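Local coordinates for CurJ (Moorea producens 3L, PDB 5TZ6), which probably catalyses vinylogous dehydration of a polyketide intermediate, as the dehydratase domain of a polyketide synthase module in curacin biosynthesis, at residues F25-F30 against T91-L96; E153-C158 against E194-M199; E70-D75 against K247-N252; F182-Q187 against P215-S220. The protein carries 1 engineered substitution. All coordinates share one frame; numbering follows the deposited sequence.

Contact 1 of 4, residues F25-F30 against T91-L96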
# COMPACT_ATOMS: atom_id res chain seq x y z
N PHE A 25 6.54 -0.45 -3.85
CA PHE A 25 6.00 0.88 -3.64
C PHE A 25 6.12 1.28 -2.18
O PHE A 25 5.91 0.47 -1.28
CB PHE A 25 4.53 0.96 -4.07
CG PHE A 25 4.32 0.71 -5.53
CD1 PHE A 25 4.07 -0.58 -6.00
CD2 PHE A 25 4.36 1.75 -6.45
CE1 PHE A 25 3.87 -0.82 -7.35
CE2 PHE A 25 4.17 1.52 -7.80
CZ PHE A 25 3.92 0.23 -8.25
N PHE A 26 6.47 2.55 -1.95
CA PHE A 26 6.35 3.18 -0.64
C PHE A 26 5.47 4.42 -0.76
O PHE A 26 5.57 5.16 -1.74
CB PHE A 26 7.72 3.53 -0.06
CG PHE A 26 8.59 2.32 0.19
CD1 PHE A 26 9.40 1.80 -0.80
CD2 PHE A 26 8.56 1.69 1.42
CE1 PHE A 26 10.18 0.68 -0.56
CE2 PHE A 26 9.34 0.56 1.67
CZ PHE A 26 10.16 0.06 0.67
N GLU A 27 4.59 4.61 0.21
CA GLU A 27 3.58 5.65 0.16
C GLU A 27 3.63 6.48 1.44
O GLU A 27 3.74 5.94 2.55
CB GLU A 27 2.18 5.07 -0.02
CG GLU A 27 1.11 6.12 -0.25
CD GLU A 27 -0.24 5.52 -0.62
OE1 GLU A 27 -0.46 5.25 -1.82
OE2 GLU A 27 -1.08 5.33 0.29
N SER A 28 3.50 7.79 1.26
CA SER A 28 3.74 8.78 2.29
C SER A 28 2.84 9.97 2.01
O SER A 28 2.54 10.27 0.85
CB SER A 28 5.21 9.21 2.33
OG SER A 28 5.51 9.84 3.56
N TYR A 29 2.39 10.65 3.06
CA TYR A 29 1.44 11.76 2.94
C TYR A 29 2.13 13.04 3.39
O TYR A 29 2.29 13.29 4.59
CB TYR A 29 0.18 11.47 3.73
CG TYR A 29 -0.48 10.18 3.33
CD1 TYR A 29 -1.02 10.02 2.06
CD2 TYR A 29 -0.55 9.11 4.21
CE1 TYR A 29 -1.62 8.83 1.68
CE2 TYR A 29 -1.14 7.92 3.84
CZ TYR A 29 -1.68 7.78 2.58
OH TYR A 29 -2.26 6.59 2.21
N PHE A 30 2.52 13.87 2.42
CA PHE A 30 3.33 15.05 2.68
C PHE A 30 2.45 16.26 2.96
O PHE A 30 1.61 16.64 2.12
CB PHE A 30 4.27 15.32 1.51
CG PHE A 30 5.59 14.61 1.61
CD1 PHE A 30 5.65 13.25 1.84
CD2 PHE A 30 6.78 15.30 1.47
CE1 PHE A 30 6.86 12.59 1.94
CE2 PHE A 30 8.00 14.66 1.56
CZ PHE A 30 8.04 13.30 1.79
N THR A 91 0.05 13.17 -1.88
CA THR A 91 0.52 11.80 -1.78
C THR A 91 1.82 11.63 -2.55
O THR A 91 1.91 11.99 -3.73
CB THR A 91 -0.53 10.82 -2.31
OG1 THR A 91 -1.73 10.92 -1.53
CG2 THR A 91 -0.01 9.39 -2.23
N VAL A 92 2.83 11.08 -1.89
CA VAL A 92 4.15 10.86 -2.46
C VAL A 92 4.45 9.37 -2.43
O VAL A 92 4.28 8.72 -1.39
CB VAL A 92 5.23 11.64 -1.70
CG1 VAL A 92 6.60 11.31 -2.25
CG2 VAL A 92 4.95 13.13 -1.80
N GLN A 93 4.90 8.84 -3.56
CA GLN A 93 5.25 7.44 -3.68
C GLN A 93 6.68 7.30 -4.18
O GLN A 93 7.14 8.10 -5.01
CB GLN A 93 4.31 6.70 -4.63
CG GLN A 93 2.88 6.60 -4.17
CD GLN A 93 2.02 5.91 -5.20
OE1 GLN A 93 2.34 5.91 -6.39
NE2 GLN A 93 0.93 5.29 -4.76
N VAL A 94 7.38 6.32 -3.62
CA VAL A 94 8.65 5.84 -4.14
C VAL A 94 8.38 4.54 -4.88
O VAL A 94 7.79 3.60 -4.32
CB VAL A 94 9.67 5.61 -3.01
CG1 VAL A 94 10.97 5.05 -3.58
CG2 VAL A 94 9.92 6.91 -2.26
N VAL A 95 8.81 4.48 -6.14
CA VAL A 95 8.58 3.32 -6.99
C VAL A 95 9.94 2.74 -7.34
O VAL A 95 10.80 3.43 -7.92
CB VAL A 95 7.81 3.70 -8.26
CG1 VAL A 95 7.43 2.44 -9.04
CG2 VAL A 95 6.56 4.50 -7.90
N LEU A 96 10.15 1.49 -6.94
CA LEU A 96 11.41 0.78 -7.13
C LEU A 96 11.21 -0.34 -8.15
O LEU A 96 10.41 -1.25 -7.93
CB LEU A 96 11.92 0.22 -5.80
CG LEU A 96 12.17 1.16 -4.62
CD1 LEU A 96 12.79 0.39 -3.47
CD2 LEU A 96 13.06 2.33 -5.03

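Contact 2 of 4, residues E153-C158 against E194-M199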
# COMPACT_ATOMS: atom_id res chain seq x y z
N GLU A 153 43.78 17.80 9.93
CA GLU A 153 44.38 18.24 8.67
C GLU A 153 43.48 19.20 7.91
O GLU A 153 43.97 20.12 7.25
CB GLU A 153 44.70 17.03 7.79
CG GLU A 153 46.19 16.77 7.61
CD GLU A 153 46.89 17.91 6.91
OE1 GLU A 153 48.13 18.02 7.05
OE2 GLU A 153 46.21 18.71 6.23
N ILE A 154 42.16 19.03 8.02
CA ILE A 154 41.24 19.90 7.29
C ILE A 154 41.09 21.24 8.00
O ILE A 154 40.99 22.28 7.35
CB ILE A 154 39.89 19.19 7.10
CG1 ILE A 154 40.02 18.06 6.07
CG2 ILE A 154 38.83 20.19 6.68
CD1 ILE A 154 38.82 17.13 6.03
N GLN A 155 41.04 21.23 9.33
CA GLN A 155 40.97 22.48 10.07
C GLN A 155 42.18 23.37 9.82
O GLN A 155 42.13 24.56 10.16
CB GLN A 155 40.80 22.21 11.56
CG GLN A 155 39.36 21.93 11.96
CD GLN A 155 39.24 21.30 13.33
OE1 GLN A 155 38.20 20.75 13.68
NE2 GLN A 155 40.30 21.39 14.12
N ALA A 156 43.25 22.84 9.24
CA ALA A 156 44.43 23.62 8.90
C ALA A 156 44.29 24.31 7.54
O ALA A 156 44.71 25.46 7.39
CB ALA A 156 45.67 22.73 8.90
N ARG A 157 43.72 23.62 6.55
CA ARG A 157 43.49 24.23 5.25
C ARG A 157 42.34 25.23 5.27
O ARG A 157 42.31 26.14 4.44
CB ARG A 157 43.21 23.15 4.20
CG ARG A 157 44.42 22.28 3.89
CD ARG A 157 44.13 21.31 2.76
NE ARG A 157 43.02 20.42 3.08
CZ ARG A 157 42.86 19.22 2.55
NH1 ARG A 157 41.82 18.47 2.89
NH2 ARG A 157 43.73 18.76 1.66
N CYS A 158 41.40 25.09 6.19
CA CYS A 158 40.22 25.95 6.27
C CYS A 158 40.32 26.74 7.56
O CYS A 158 39.97 26.24 8.64
CB CYS A 158 38.94 25.13 6.22
SG CYS A 158 38.87 23.91 4.90
N GLU A 194 37.58 25.32 -0.74
CA GLU A 194 37.07 24.31 0.17
C GLU A 194 36.47 25.02 1.38
O GLU A 194 36.84 26.15 1.71
CB GLU A 194 38.18 23.32 0.59
CG GLU A 194 39.34 23.95 1.35
CD GLU A 194 40.63 23.16 1.20
OE1 GLU A 194 41.72 23.78 1.30
OE2 GLU A 194 40.57 21.94 0.97
N VAL A 195 35.53 24.34 2.04
CA VAL A 195 34.83 24.90 3.19
C VAL A 195 34.56 23.79 4.19
O VAL A 195 34.25 22.66 3.82
CB VAL A 195 33.51 25.59 2.78
CG1 VAL A 195 32.51 24.56 2.28
CG2 VAL A 195 32.93 26.37 3.95
N LEU A 196 34.67 24.14 5.48
CA LEU A 196 34.39 23.24 6.59
C LEU A 196 33.32 23.86 7.47
O LEU A 196 33.53 24.95 8.02
CB LEU A 196 35.66 22.95 7.40
CG LEU A 196 35.45 22.24 8.74
CD1 LEU A 196 35.19 20.76 8.53
CD2 LEU A 196 36.65 22.44 9.66
N CYS A 197 32.18 23.20 7.57
CA CYS A 197 31.06 23.67 8.37
C CYS A 197 30.91 22.80 9.61
O CYS A 197 30.97 21.57 9.53
CB CYS A 197 29.76 23.66 7.57
SG CYS A 197 29.77 24.75 6.15
N GLN A 198 30.75 23.44 10.76
CA GLN A 198 30.29 22.78 11.96
C GLN A 198 28.77 22.90 12.03
O GLN A 198 28.22 24.00 11.83
CB GLN A 198 30.90 23.38 13.22
CG GLN A 198 30.43 22.66 14.47
CD GLN A 198 30.98 23.28 15.73
OE1 GLN A 198 30.73 24.44 16.02
NE2 GLN A 198 31.73 22.49 16.49
N MET A 199 28.11 21.78 12.35
CA MET A 199 26.66 21.68 12.36
C MET A 199 26.17 21.13 13.68
O MET A 199 26.77 20.23 14.27
CB MET A 199 26.17 20.77 11.24
CG MET A 199 26.07 21.46 9.90
SD MET A 199 26.44 20.35 8.55
CE MET A 199 25.82 21.31 7.17

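Contact 3 of 4, residues E70-D75 against K247-N252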
# COMPACT_ATOMS: atom_id res chain seq x y z
N GLU A 70 24.62 0.46 5.06
CA GLU A 70 25.27 1.30 4.07
C GLU A 70 24.59 1.14 2.72
O GLU A 70 24.34 0.01 2.27
CB GLU A 70 26.75 0.94 3.93
CG GLU A 70 27.61 1.18 5.16
CD GLU A 70 27.64 -0.01 6.11
OE1 GLU A 70 27.17 -1.10 5.72
OE2 GLU A 70 28.15 0.15 7.24
N CYS A 71 24.27 2.25 2.06
CA CYS A 71 23.72 2.16 0.72
C CYS A 71 24.08 3.41 -0.06
O CYS A 71 24.60 4.39 0.48
CB CYS A 71 22.21 1.93 0.75
SG CYS A 71 21.29 3.39 1.14
N GLN A 72 23.80 3.36 -1.36
CA GLN A 72 24.22 4.41 -2.27
C GLN A 72 23.12 4.68 -3.29
O GLN A 72 22.43 3.75 -3.74
CB GLN A 72 25.52 4.04 -3.00
CG GLN A 72 25.42 2.80 -3.85
CD GLN A 72 26.75 2.41 -4.47
OE1 GLN A 72 27.80 2.90 -4.07
NE2 GLN A 72 26.70 1.52 -5.45
N ILE A 73 22.95 5.96 -3.60
CA ILE A 73 22.01 6.46 -4.59
C ILE A 73 22.84 7.11 -5.69
O ILE A 73 23.65 7.99 -5.41
CB ILE A 73 21.04 7.47 -3.96
CG1 ILE A 73 20.56 6.95 -2.60
CG2 ILE A 73 19.88 7.77 -4.92
CD1 ILE A 73 19.76 7.95 -1.80
N GLU A 74 22.62 6.70 -6.93
CA GLU A 74 23.47 7.13 -8.03
C GLU A 74 22.64 7.74 -9.15
O GLU A 74 21.45 7.43 -9.31
CB GLU A 74 24.31 5.98 -8.59
CG GLU A 74 25.44 5.52 -7.69
CD GLU A 74 26.03 4.20 -8.14
OE1 GLU A 74 25.33 3.17 -8.04
OE2 GLU A 74 27.18 4.20 -8.63
N ASP A 75 23.28 8.61 -9.92
CA ASP A 75 22.67 9.27 -11.06
C ASP A 75 21.32 9.87 -10.69
O ASP A 75 20.29 9.61 -11.32
CB ASP A 75 22.54 8.30 -12.23
CG ASP A 75 23.87 7.66 -12.58
OD1 ASP A 75 24.91 8.35 -12.46
OD2 ASP A 75 23.88 6.47 -12.96
N LYS A 247 26.92 10.32 -7.01
CA LYS A 247 26.73 9.26 -6.02
C LYS A 247 26.61 9.82 -4.61
O LYS A 247 27.46 10.59 -4.16
CB LYS A 247 27.89 8.26 -6.08
CG LYS A 247 27.76 7.13 -5.07
CD LYS A 247 28.74 6.02 -5.38
CE LYS A 247 30.17 6.51 -5.25
NZ LYS A 247 31.14 5.50 -5.75
N PHE A 248 25.56 9.40 -3.90
CA PHE A 248 25.35 9.73 -2.50
C PHE A 248 25.40 8.45 -1.68
O PHE A 248 24.58 7.55 -1.88
CB PHE A 248 23.99 10.43 -2.33
CG PHE A 248 23.74 10.92 -0.93
CD1 PHE A 248 23.51 10.03 0.11
CD2 PHE A 248 23.69 12.28 -0.66
CE1 PHE A 248 23.26 10.49 1.39
CE2 PHE A 248 23.45 12.75 0.62
CZ PHE A 248 23.23 11.85 1.64
N THR A 249 26.32 8.38 -0.73
CA THR A 249 26.49 7.19 0.09
C THR A 249 26.15 7.50 1.54
O THR A 249 26.68 8.45 2.13
CB THR A 249 27.92 6.64 -0.01
OG1 THR A 249 28.26 6.46 -1.39
CG2 THR A 249 28.03 5.31 0.73
N PHE A 250 25.24 6.71 2.10
CA PHE A 250 24.90 6.73 3.51
C PHE A 250 25.58 5.54 4.17
O PHE A 250 25.35 4.39 3.78
CB PHE A 250 23.39 6.66 3.70
CG PHE A 250 22.95 6.45 5.12
CD1 PHE A 250 23.04 7.47 6.06
CD2 PHE A 250 22.45 5.22 5.52
CE1 PHE A 250 22.62 7.27 7.37
CE2 PHE A 250 22.04 5.01 6.83
CZ PHE A 250 22.13 6.04 7.76
N TYR A 251 26.42 5.81 5.17
CA TYR A 251 27.16 4.79 5.90
C TYR A 251 26.45 4.37 7.18
O TYR A 251 26.13 3.19 7.36
CB TYR A 251 28.58 5.29 6.20
CG TYR A 251 29.38 5.56 4.95
CD1 TYR A 251 30.08 4.55 4.32
CD2 TYR A 251 29.40 6.83 4.38
CE1 TYR A 251 30.80 4.78 3.17
CE2 TYR A 251 30.12 7.08 3.22
CZ TYR A 251 30.82 6.05 2.62
OH TYR A 251 31.54 6.29 1.48
N ASN A 252 26.19 5.32 8.08
CA ASN A 252 25.46 5.02 9.31
C ASN A 252 24.96 6.32 9.91
O ASN A 252 25.53 7.39 9.68
CB ASN A 252 26.35 4.27 10.32
CG ASN A 252 27.62 5.03 10.66
OD1 ASN A 252 28.70 4.68 10.19
ND2 ASN A 252 27.49 6.07 11.48

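Contact 4 of 4, residues F182-Q187 against P215-S220. With 7OD ((2E,5R)-5-hydroxy-2-methylhept-2-enoic acid), chain C.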
# COMPACT_ATOMS: atom_id res chain seq x y z
N PHE A 182 15.89 24.15 9.40
CA PHE A 182 16.81 23.98 8.28
C PHE A 182 18.15 24.68 8.49
O PHE A 182 18.99 24.66 7.59
CB PHE A 182 16.16 24.48 6.98
CG PHE A 182 15.36 23.43 6.26
CD1 PHE A 182 15.97 22.58 5.34
CD2 PHE A 182 14.00 23.28 6.50
CE1 PHE A 182 15.24 21.59 4.68
CE2 PHE A 182 13.27 22.30 5.84
CZ PHE A 182 13.89 21.45 4.94
N ARG A 183 18.37 25.27 9.66
CA ARG A 183 19.59 26.03 9.94
C ARG A 183 20.48 25.21 10.87
O ARG A 183 20.57 25.46 12.07
CB ARG A 183 19.26 27.41 10.52
CG ARG A 183 18.53 28.31 9.52
CD ARG A 183 18.23 29.69 10.07
NE ARG A 183 17.55 30.50 9.07
CZ ARG A 183 17.78 31.79 8.84
NH1 ARG A 183 17.12 32.43 7.89
NH2 ARG A 183 18.71 32.43 9.55
N TRP A 184 21.15 24.21 10.29
CA TRP A 184 22.05 23.33 11.01
C TRP A 184 23.46 23.89 11.13
O TRP A 184 24.17 23.57 12.09
CB TRP A 184 22.15 21.96 10.31
CG TRP A 184 21.00 21.01 10.54
CD1 TRP A 184 19.70 21.18 10.14
CD2 TRP A 184 21.05 19.75 11.22
NE1 TRP A 184 18.95 20.09 10.53
CE2 TRP A 184 19.76 19.21 11.20
CE3 TRP A 184 22.08 19.03 11.85
CZ2 TRP A 184 19.45 17.97 11.78
CZ3 TRP A 184 21.77 17.81 12.43
CH2 TRP A 184 20.47 17.29 12.39
N ILE A 185 23.89 24.70 10.17
CA ILE A 185 25.27 25.17 10.11
C ILE A 185 25.49 26.23 11.18
O ILE A 185 24.97 27.35 11.08
CB ILE A 185 25.63 25.70 8.71
CG1 ILE A 185 25.45 24.57 7.69
CG2 ILE A 185 27.04 26.27 8.71
CD1 ILE A 185 25.76 24.93 6.27
N GLU A 186 26.25 25.88 12.22
CA GLU A 186 26.59 26.82 13.28
C GLU A 186 27.88 27.56 13.01
O GLU A 186 28.01 28.72 13.42
CB GLU A 186 26.70 26.10 14.62
CG GLU A 186 25.38 25.58 15.17
CD GLU A 186 24.86 26.44 16.30
OE1 GLU A 186 25.51 26.47 17.37
OE2 GLU A 186 23.80 27.08 16.12
N GLN A 187 28.86 26.94 12.35
CA GLN A 187 30.13 27.63 12.14
C GLN A 187 30.68 27.30 10.77
O GLN A 187 30.40 26.24 10.21
CB GLN A 187 31.14 27.25 13.23
CG GLN A 187 30.90 27.95 14.55
CD GLN A 187 32.02 27.71 15.53
OE1 GLN A 187 32.77 28.62 15.87
NE2 GLN A 187 32.14 26.47 15.99
N PRO A 215 15.89 15.03 6.60
CA PRO A 215 15.90 15.87 5.40
C PRO A 215 16.66 17.18 5.59
O PRO A 215 17.44 17.57 4.71
CB PRO A 215 14.41 16.11 5.12
CG PRO A 215 13.70 14.97 5.79
CD PRO A 215 14.55 14.52 6.94
N THR A 216 16.49 17.84 6.75
CA THR A 216 17.13 19.13 6.97
C THR A 216 18.64 19.01 7.08
O THR A 216 19.36 19.96 6.74
CB THR A 216 16.56 19.81 8.22
OG1 THR A 216 16.78 18.98 9.37
CG2 THR A 216 15.07 20.07 8.07
N LEU A 217 19.14 17.86 7.53
CA LEU A 217 20.59 17.67 7.58
C LEU A 217 21.17 17.53 6.18
O LEU A 217 22.19 18.16 5.85
CB LEU A 217 20.92 16.44 8.43
CG LEU A 217 22.39 16.03 8.49
CD1 LEU A 217 23.25 17.19 8.97
CD2 LEU A 217 22.55 14.82 9.39
N VAL A 218 20.52 16.74 5.33
CA VAL A 218 20.93 16.62 3.93
C VAL A 218 20.92 17.98 3.25
O VAL A 218 21.88 18.37 2.56
CB VAL A 218 20.03 15.61 3.20
CG1 VAL A 218 20.40 15.51 1.72
CG2 VAL A 218 20.13 14.24 3.87
N ASP A 219 19.85 18.75 3.48
CA ASP A 219 19.78 20.07 2.87
C ASP A 219 20.92 20.94 3.36
O ASP A 219 21.56 21.62 2.56
CB ASP A 219 18.44 20.73 3.15
CG ASP A 219 18.19 21.90 2.23
OD1 ASP A 219 17.84 21.66 1.05
OD2 ASP A 219 18.35 23.06 2.67
N SER A 220 21.19 20.94 4.67
CA SER A 220 22.29 21.75 5.18
C SER A 220 23.58 21.41 4.45
O SER A 220 24.36 22.30 4.06
CB SER A 220 22.44 21.53 6.68
OG SER A 220 21.27 21.92 7.38
OAB 7OD C . 14.69 26.11 -4.57
CAA 7OD C . 14.56 24.87 -4.66
OAI 7OD C . 13.61 24.40 -5.32
CAC 7OD C . 15.56 23.94 -3.97
CAK 7OD C . 15.39 22.42 -4.09
CAD 7OD C . 16.73 24.52 -3.15
CAE 7OD C . 17.71 23.54 -2.48
CAF 7OD C . 18.95 24.17 -1.81
OAH 7OD C . 18.77 24.15 -0.39
CAG 7OD C . 19.24 25.61 -2.24
CAJ 7OD C . 20.67 25.96 -1.82
O HOH W 1 22.24 24.35 7.94

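Contact 1 of 4, residues F25-F30 against T91-L96
Phe26 with Val94 and Ser28 with Val92 form antiparallel hydrogen-bonded pairs, two backbone bonds apiece, which zip strand 25-30 to strand 91-96 with axes 4.6 Å apart at closest. Phe25, Glu27 and Tyr29 share a face of the sheet with Thr91, Gln93 and Val95. There Glu27 lies beside Gln93. Glu27 runs out extended, CG anti to the backbone N (chi1 -173°), and its OE1 receives Gln93 NE2 at 3.3 Å through the anti lone pair. Carboxylate and amide planes are only 10° apart, which suits this in-plane approach. The other oxygen, OE2, takes a weak bond from Tyr29 OH. Gln93 also bonds to Ser18 and Gln17 of the second subunit, so the pair belongs to the dimer contact. An alanine at Glu27 would probably deprive Gln93 NE2 of one acceptor and leave the Tyr29 hydroxyl without this mate. Farther along, Phe25 CE2 rests on Val95 CG1 at 3.6 Å. The other face is mostly apolar, Ser28, whose OG bonds to Leu11 O, being the exception: Val92 CG2 lies over the face of the Phe30 ring, 4.0 Å from its centroid, and Leu96 CD1 reaches the edge of the Phe26 ring 3.9 Å from CE1. Helix 51-65 packs against Phe26 and Val94, as expected of the hotdog fold, in which an antiparallel sheet curls about a central helix.

Contact 2 of 4, residues E153-C158 against E194-M199
Arg157 and Glu194 meet with their side chains at about a right angle, the carboxylate coming over one face of the guanidinium. Glu194 OE2 stands 3.5 Å above that plane, displaced toward its rim, and the two flat groups are turned 36° apart. No N-H points at the oxygen, so the salt bridge between Arg157 NE and Glu194 OE2, at 3.6 Å, rests on charge alone. The directed bond of OE2 comes instead from Tyr262 OH on the neighbouring strand 258-267. Glu194 OE1 lies against the aliphatic root of the arginine, 3.3 Å from Arg157 CB. The first torsion of Glu194 sets CG between the backbone N and the carbonyl carbon (chi1 63°), where it is touched by Cys158 SG, 3.6 Å away; the chain, extended from there, then carries the carboxylate to the exposed Arg157.

Such contacts pin the C-terminal turn of helix 151-157 onto strand 194-200 of the second hotdog sheet, on the face turned away from Val195 and Cys197; the axes of helix 153-157 and strand 194-199 come within 8.7 Å at 117°. Leu196 supplies the apolar half. Its two methyls go to different partners: CD2 meets CG of Gln155, an exposed residue, at 3.6 Å, while CD1 approaches CG2 of the buried Ile154 at 4.1 Å. Leu196 CB, closer to the backbone, touches CB of Cys158, itself buried, at the residue where the chain leaves helical geometry.

Contact 3 of 4, residues E70-D75 against K247-N252
Lys247 lies alongside Glu74, both side chains pointing the same way from a non-hydrogen-bonded antiparallel pair. Their stems do the touching: Lys247 CG is 3.9 Å from Glu74 CG. The charged ends stay apart, with Lys247 NZ 5.1 Å from Glu74 OE2, so attraction between them is probably only long-range. Lys247 CD also passes Gln72 OE1 at 3.5 Å, crossing its side chain at a slant, while the amide nitrogen of Gln72 is bonded to Ser140.

At the other end of the ladder Glu70 lies against the backbone of Phe250 and Tyr251. Its CA gives a CA-H...O contact to Phe250 O at 3.1 Å, and its CG comes 3.3 Å from Tyr251 O. A bend at the second torsion (chi2 88°) swings CD to the side instead of carrying the chain straight on.

Phe248, the third contributor, faces Ile73 in a hydrogen-bonded pair whose Phe248 N to Ile73 O bond is 2.8 Å. CG anti to the backbone N (chi1 -175°) starts its ring on a course away from strand 71-74, and it packs on Leu213 and Val292.

Strand 71-77 is flanked by 132-141 and 239-250, with 288-300 pairing on the far side of 239-250, so this pairing stitches the two hotdog halves together. Leu59 of helix 51-65 covers the face bearing Cys71, Ile73 and Phe250.

Contact 4 of 4, residues F182-Q187 against P215-S220
Ser220 OG, 3.1 Å from Trp184 CB, is gripped by two hydrogen bonds. It donates to Thr216 O one helical turn back, and it accepts from a water at 2.7 Å that in turn receives Ile185 N. Thr216 O takes Ser220 N as well, the two donors arriving from opposite faces of its carbonyl plane. Thr216 serves both aromatic rings, at the edge of one and over the face of the other. Its OG1 accepts Trp184 NE1 at 2.7 Å, tilted 23° out of the indole plane, and its CG2 sits over the centre of the Phe182 ring, 3.4 Å above it. Leu217 CB lies over the six-membered ring of Trp184, 4.0 Å from the centroid. An alanine in place of Trp184 would probably leave Thr216 OG1 without its indole donor and open a gap beside Leu217. Asp219 turns its CB to the edge of the Phe182 ring, and its OD1 accepts the ligand hydroxyl OAH at 3.0 Å, while OD2 is bonded to Gln223. The chain leading into strand 185-190 is thus fixed to the start of helix 215-223. Met199 of strand 194-200 packs beside Trp184, Ile185 and Ser220, and helix 51-65 touches Pro215, Val218 and Asp219.

How the contacts relate
The four contacts illustrate how chemistry follows place in a double hotdog. Contacts 1, 3 and 4 are buried; contact 2, its centre about 21 Å from the chain's centre, is only partly so and relies on charge and aliphatic stems. Contacts 1 and 3 are both antiparallel ladders, yet contact 1 faces the second subunit whereas contact 3 joins the two hotdog halves of one chain. Contacts 2 and 4 touch each other, their strands 194-200 and 185-190 being neighbours in the sheet: Glu186 and Gln187 both face Gln198 in a classic beta bulge. Contact 4 alone reaches the ligand, and it combines aromatic faces with a water-mediated bond. Val218 links it lightly to Phe248 of contact 3.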